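Local coordinates for cell surface protein (Faecalibacterium prausnitzii A2-165, PDB 4GT6), which is of unknown function but probably binds other proteins at the cell surface through leucine-rich repeats of the BspA type, at residues C204-I210 against R237-R242; C264-V270 against C287-I293. All coordinates share one frame; numbering follows the deposited sequence. Where two conformers were deposited one is given.

In the fold
Both contacts join neighbouring coils of one leucine-rich repeat solenoid, and they follow each other along the chain. Their centres lie about 14 Å apart. Contact 1 is the nearer to the centre of the chain, at about 14 Å against about 23 Å for contact 2. They also touch directly. A265 N and S240 O lie 3.0 Å apart and probably form a hydrogen bond. Y238 CD1 packs on C264 SG at 3.6 Å, and Q241 and R242 pack on Y266. Segment 237-242 thus meets 204-210 and also 264-270. A sodium ion at S297 and E320 lies further on, about 13 Å from the I293 side chain of contact 2.

Contact 1: C204-I210 against R237-R242; sequences CFALSTI and RYPSQR. With EDO (1,2-ethanediol), chain H.
S208 and Q241 make the closest backbone approach, 4.7 Å between their CA atoms, where two coils of the leucine-rich repeat solenoid lie side by side. Each segment bends through a type I turn, C204 to L207 in one and P239 to R242 in the other. The backbones are joined by Q241 N, which donates to L207 O at 2.8 Å.

The Q241 side chain bends at chi2 (-64°). Its CG passes A206 and its amide turns to F205. There NE2 donates to F205 O at 3.0 Å. The bond is nearly straight (163° at the hydrogen), and F205 O lies in the amide plane. P239 packs further along the segment, against L207, S208 and I210. Its CB rests against L207 O and S208 O, and its CD lies 4.0 Å from I210 CD1.

R237 runs alongside L207. Chi1 of -178° sets R237 CG opposite the backbone N and brings it 3.7 Å from L207 CD2. The two side chains run past each other in opposite directions, while I210 crosses R237 at about a right angle. Further bends at chi2 and chi3 turn the guanidinium side-on to Y238 O. NE donates to Y238 O at 2.9 Å and NH2 to the same oxygen. NH1 forms a salt bridge with D262 and also donates to F201 O. A leucine in place of R237 would probably leave D262 without this charged mate and Y238 O without its two donors.

S240 OG is hydrogen-bonded to D262 O. A water joins the two segments. It donates to C204 O at 2.8 Å. It accepts from S240 N at 2.9 Å, and it sits over the centre of one face of the R237 guanidinium.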
# COMPACT_ATOMS: atom_id res chain seq x y z
N CYS A 204 -1.90 -7.89 -1.28
CA CYS A 204 -2.71 -8.32 -0.14
C CYS A 204 -2.92 -9.83 -0.30
O CYS A 204 -3.96 -10.30 -0.76
CB CYS A 204 -4.02 -7.54 -0.06
SG CYS A 204 -3.80 -5.84 0.54
N PHE A 205 -1.88 -10.58 0.08
CA PHE A 205 -1.78 -12.03 -0.15
C PHE A 205 -2.85 -12.89 0.53
O PHE A 205 -3.09 -14.00 0.06
CB PHE A 205 -0.40 -12.56 0.27
CG PHE A 205 0.81 -11.87 -0.32
CD1 PHE A 205 0.75 -11.25 -1.57
CD2 PHE A 205 2.04 -11.91 0.33
CE1 PHE A 205 1.87 -10.63 -2.12
CE2 PHE A 205 3.17 -11.27 -0.22
CZ PHE A 205 3.07 -10.64 -1.44
N ALA A 206 -3.43 -12.43 1.64
CA ALA A 206 -4.41 -13.21 2.43
C ALA A 206 -5.87 -12.82 2.17
O ALA A 206 -6.76 -13.36 2.83
CB ALA A 206 -4.11 -13.03 3.92
N LEU A 207 -6.12 -11.90 1.24
CA LEU A 207 -7.47 -11.38 1.03
C LEU A 207 -8.43 -12.42 0.41
O LEU A 207 -8.13 -12.98 -0.65
CB LEU A 207 -7.40 -10.14 0.13
CG LEU A 207 -8.69 -9.37 -0.03
CD1 LEU A 207 -9.15 -8.78 1.30
CD2 LEU A 207 -8.49 -8.28 -1.06
N SER A 208 -9.58 -12.68 1.06
CA SER A 208 -10.52 -13.63 0.47
C SER A 208 -11.86 -12.98 0.15
O SER A 208 -12.50 -13.40 -0.81
CB SER A 208 -10.73 -14.85 1.36
OG SER A 208 -11.25 -14.50 2.63
N THR A 209 -12.30 -11.98 0.94
CA THR A 209 -13.60 -11.35 0.70
C THR A 209 -13.50 -9.83 0.65
O THR A 209 -12.66 -9.22 1.31
CB THR A 209 -14.64 -11.78 1.75
OG1 THR A 209 -14.08 -11.63 3.05
CG2 THR A 209 -15.12 -13.22 1.55
N ILE A 210 -14.35 -9.23 -0.19
CA ILE A 210 -14.44 -7.80 -0.43
C ILE A 210 -15.89 -7.41 -0.40
O ILE A 210 -16.70 -8.01 -1.12
CB ILE A 210 -13.79 -7.42 -1.80
CG1 ILE A 210 -12.30 -7.87 -1.90
CG2 ILE A 210 -13.96 -5.90 -2.09
CD1 ILE A 210 -11.71 -7.75 -3.28
N ARG A 237 -9.19 -4.94 -7.62
CA ARG A 237 -8.70 -5.95 -6.69
C ARG A 237 -9.53 -7.24 -6.75
O ARG A 237 -10.71 -7.27 -6.39
CB ARG A 237 -8.69 -5.42 -5.23
CG ARG A 237 -8.17 -6.39 -4.18
CD ARG A 237 -6.64 -6.55 -4.24
NE ARG A 237 -6.25 -7.71 -5.06
CZ ARG A 237 -4.99 -8.08 -5.28
NH1 ARG A 237 -3.98 -7.34 -4.81
NH2 ARG A 237 -4.72 -9.19 -5.95
N TYR A 238 -8.88 -8.30 -7.23
CA TYR A 238 -9.41 -9.66 -7.21
C TYR A 238 -8.82 -10.31 -5.95
O TYR A 238 -7.61 -10.21 -5.75
CB TYR A 238 -9.04 -10.42 -8.48
CG TYR A 238 -9.61 -11.82 -8.53
CD1 TYR A 238 -8.92 -12.90 -7.98
CD2 TYR A 238 -10.81 -12.08 -9.20
CE1 TYR A 238 -9.45 -14.19 -8.02
CE2 TYR A 238 -11.33 -13.37 -9.28
CZ TYR A 238 -10.64 -14.42 -8.69
OH TYR A 238 -11.17 -15.68 -8.75
N PRO A 239 -9.62 -10.96 -5.07
CA PRO A 239 -9.05 -11.46 -3.80
C PRO A 239 -8.09 -12.62 -4.03
O PRO A 239 -8.46 -13.60 -4.66
CB PRO A 239 -10.28 -11.87 -2.96
CG PRO A 239 -11.47 -11.74 -3.84
CD PRO A 239 -11.08 -11.18 -5.17
N SER A 240 -6.83 -12.47 -3.58
CA SER A 240 -5.78 -13.47 -3.85
C SER A 240 -6.09 -14.87 -3.31
O SER A 240 -5.62 -15.85 -3.88
CB SER A 240 -4.45 -13.01 -3.25
OG SER A 240 -3.96 -11.90 -3.99
N GLN A 241 -6.88 -14.97 -2.24
CA GLN A 241 -7.23 -16.26 -1.65
C GLN A 241 -8.56 -16.82 -2.18
O GLN A 241 -8.98 -17.90 -1.75
CB GLN A 241 -7.23 -16.17 -0.11
CG GLN A 241 -5.82 -15.98 0.45
CD GLN A 241 -4.92 -17.16 0.17
OE1 GLN A 241 -5.32 -18.32 0.27
NE2 GLN A 241 -3.68 -16.90 -0.18
N ARG A 242 -9.17 -16.16 -3.19
CA ARG A 242 -10.41 -16.69 -3.80
C ARG A 242 -10.09 -18.04 -4.47
O ARG A 242 -9.17 -18.13 -5.28
CB ARG A 242 -10.96 -15.67 -4.80
CG ARG A 242 -12.26 -16.11 -5.40
CD ARG A 242 -12.93 -14.92 -6.01
NE ARG A 242 -14.10 -15.35 -6.78
CZ ARG A 242 -14.98 -14.50 -7.28
NH1 ARG A 242 -14.82 -13.20 -7.11
NH2 ARG A 242 -16.03 -14.95 -7.95
C1 EDO H . 0.13 -11.63 4.47
O1 EDO H . 0.04 -12.83 3.77
C2 EDO H . 0.85 -10.55 3.63
O2 EDO H . 0.16 -10.28 2.40
O HOH W 1 -5.72 -9.85 -2.84

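Contact 2: C264-V270 against C287-I293; sequences CAYLASV and CPALQDI
V270 and I293 stand on the same face of a parallel strand pairing between consecutive coils of the BspA-type leucine-rich repeat region. Their side chains meet at a slant, with V270 CG1 3.9 Å from I293 CG1. V270 holds CG1 between its backbone N and carbonyl carbon (chi1 63°), and this methyl also meets L290 CD1 at 4.1 Å. S269 and D292 take the other face. S269 OG lies alongside D292 CB, and one water bonds to both S269 OG and D292 OD2.

Ahead of the strands, A289 points its CB at the facing segment, 3.7 Å from L267 O. At the far end C264 CB approaches C287 SG, though the placing of that sulfur is doubtful.

The backbones hold the register. A268 O accepts twice, from Q291 N at 2.8 Å and from D292 N at 3.0 Å. V270 N donates to D292 O at 2.9 Å. A second water donates to C264 O and L267 O and accepts from A289 N.

The chemistry is thus divided: main-chain bonds and water join the coils, while V270, I293 and L290 give an apolar face and S269 and D292 form a more polar one.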
# COMPACT_ATOMS: atom_id res chain seq x y z
N CYS A 264 -2.47 -14.42 -6.85
CA CYS A 264 -3.64 -15.31 -6.72
C CYS A 264 -3.15 -16.73 -6.52
O CYS A 264 -2.48 -17.28 -7.39
CB CYS A 264 -4.55 -15.20 -7.93
SG CYS A 264 -5.38 -13.61 -8.07
N ALA A 265 -3.45 -17.32 -5.37
CA ALA A 265 -2.98 -18.66 -5.03
C ALA A 265 -3.70 -19.79 -5.81
O ALA A 265 -3.12 -20.86 -5.99
CB ALA A 265 -3.17 -18.90 -3.53
N TYR A 266 -4.95 -19.56 -6.26
CA TYR A 266 -5.78 -20.62 -6.85
C TYR A 266 -6.20 -20.39 -8.29
O TYR A 266 -6.56 -21.37 -8.97
CB TYR A 266 -7.05 -20.82 -6.01
CG TYR A 266 -6.77 -21.17 -4.56
CD1 TYR A 266 -6.53 -22.48 -4.17
CD2 TYR A 266 -6.76 -20.18 -3.57
CE1 TYR A 266 -6.25 -22.81 -2.84
CE2 TYR A 266 -6.48 -20.49 -2.23
CZ TYR A 266 -6.23 -21.81 -1.87
OH TYR A 266 -5.98 -22.13 -0.56
N LEU A 267 -6.26 -19.13 -8.73
CA LEU A 267 -6.73 -18.80 -10.08
C LEU A 267 -5.91 -19.51 -11.16
O LEU A 267 -4.70 -19.30 -11.25
CB LEU A 267 -6.70 -17.28 -10.28
CG LEU A 267 -7.34 -16.75 -11.59
CD1 LEU A 267 -8.86 -17.04 -11.64
CD2 LEU A 267 -7.12 -15.27 -11.73
N ALA A 268 -6.58 -20.37 -11.96
CA ALA A 268 -5.91 -21.17 -13.00
C ALA A 268 -6.23 -20.70 -14.42
O ALA A 268 -5.45 -20.94 -15.34
CB ALA A 268 -6.30 -22.65 -12.85
N SER A 269 -7.37 -20.02 -14.60
CA SER A 269 -7.81 -19.59 -15.92
C SER A 269 -8.45 -18.22 -15.84
O SER A 269 -9.30 -18.02 -14.99
CB SER A 269 -8.81 -20.60 -16.47
OG SER A 269 -9.31 -20.20 -17.74
N VAL A 270 -8.06 -17.30 -16.72
CA VAL A 270 -8.70 -15.98 -16.73
C VAL A 270 -9.15 -15.66 -18.16
O VAL A 270 -8.46 -16.01 -19.12
CB VAL A 270 -7.83 -14.85 -16.10
CG1 VAL A 270 -6.53 -14.61 -16.88
CG2 VAL A 270 -8.61 -13.55 -15.91
N CYS A 287 1.17 -15.33 -9.85
CA CYS A 287 -0.02 -16.20 -9.85
C CYS A 287 0.49 -17.60 -10.16
O CYS A 287 0.68 -17.91 -11.33
CB CYS A 287 -1.05 -15.72 -10.87
SG CYS A 287 -1.94 -14.23 -10.35
N PRO A 288 0.80 -18.44 -9.14
CA PRO A 288 1.50 -19.71 -9.41
C PRO A 288 0.64 -20.83 -9.99
O PRO A 288 1.21 -21.85 -10.37
CB PRO A 288 2.07 -20.11 -8.05
CG PRO A 288 1.22 -19.45 -7.07
CD PRO A 288 0.69 -18.20 -7.68
N ALA A 289 -0.69 -20.68 -10.02
CA ALA A 289 -1.57 -21.71 -10.59
C ALA A 289 -2.10 -21.30 -11.97
O ALA A 289 -2.76 -22.11 -12.62
CB ALA A 289 -2.73 -22.00 -9.65
N LEU A 290 -1.78 -20.08 -12.42
CA LEU A 290 -2.30 -19.53 -13.68
C LEU A 290 -1.74 -20.28 -14.88
O LEU A 290 -0.53 -20.31 -15.10
CB LEU A 290 -2.04 -18.01 -13.78
CG LEU A 290 -2.72 -17.26 -14.94
CD1 LEU A 290 -4.27 -17.40 -14.89
CD2 LEU A 290 -2.33 -15.79 -14.95
N GLN A 291 -2.66 -20.91 -15.65
CA GLN A 291 -2.26 -21.69 -16.82
C GLN A 291 -2.89 -21.21 -18.12
O GLN A 291 -2.28 -21.40 -19.17
CB GLN A 291 -2.63 -23.16 -16.62
CG GLN A 291 -1.68 -23.91 -15.70
CD GLN A 291 -1.93 -25.40 -15.77
OE1 GLN A 291 -2.59 -25.98 -14.91
NE2 GLN A 291 -1.42 -26.04 -16.81
N ASP A 292 -4.11 -20.65 -18.06
CA ASP A 292 -4.79 -20.23 -19.29
C ASP A 292 -5.23 -18.79 -19.22
O ASP A 292 -5.82 -18.37 -18.22
CB ASP A 292 -6.01 -21.13 -19.54
CG ASP A 292 -5.66 -22.59 -19.76
OD1 ASP A 292 -4.92 -22.88 -20.72
OD2 ASP A 292 -6.14 -23.43 -18.99
N ILE A 293 -4.89 -18.03 -20.25
CA ILE A 293 -5.26 -16.62 -20.37
C ILE A 293 -5.87 -16.38 -21.74
O ILE A 293 -5.24 -16.71 -22.74
CB ILE A 293 -4.03 -15.67 -20.14
CG1 ILE A 293 -3.40 -15.88 -18.76
CG2 ILE A 293 -4.45 -14.18 -20.33
CD1 ILE A 293 -1.97 -16.19 -18.83
O HOH W 2 -2.58 -18.51 -9.72
O HOH W 3 -9.34 -22.77 -19.39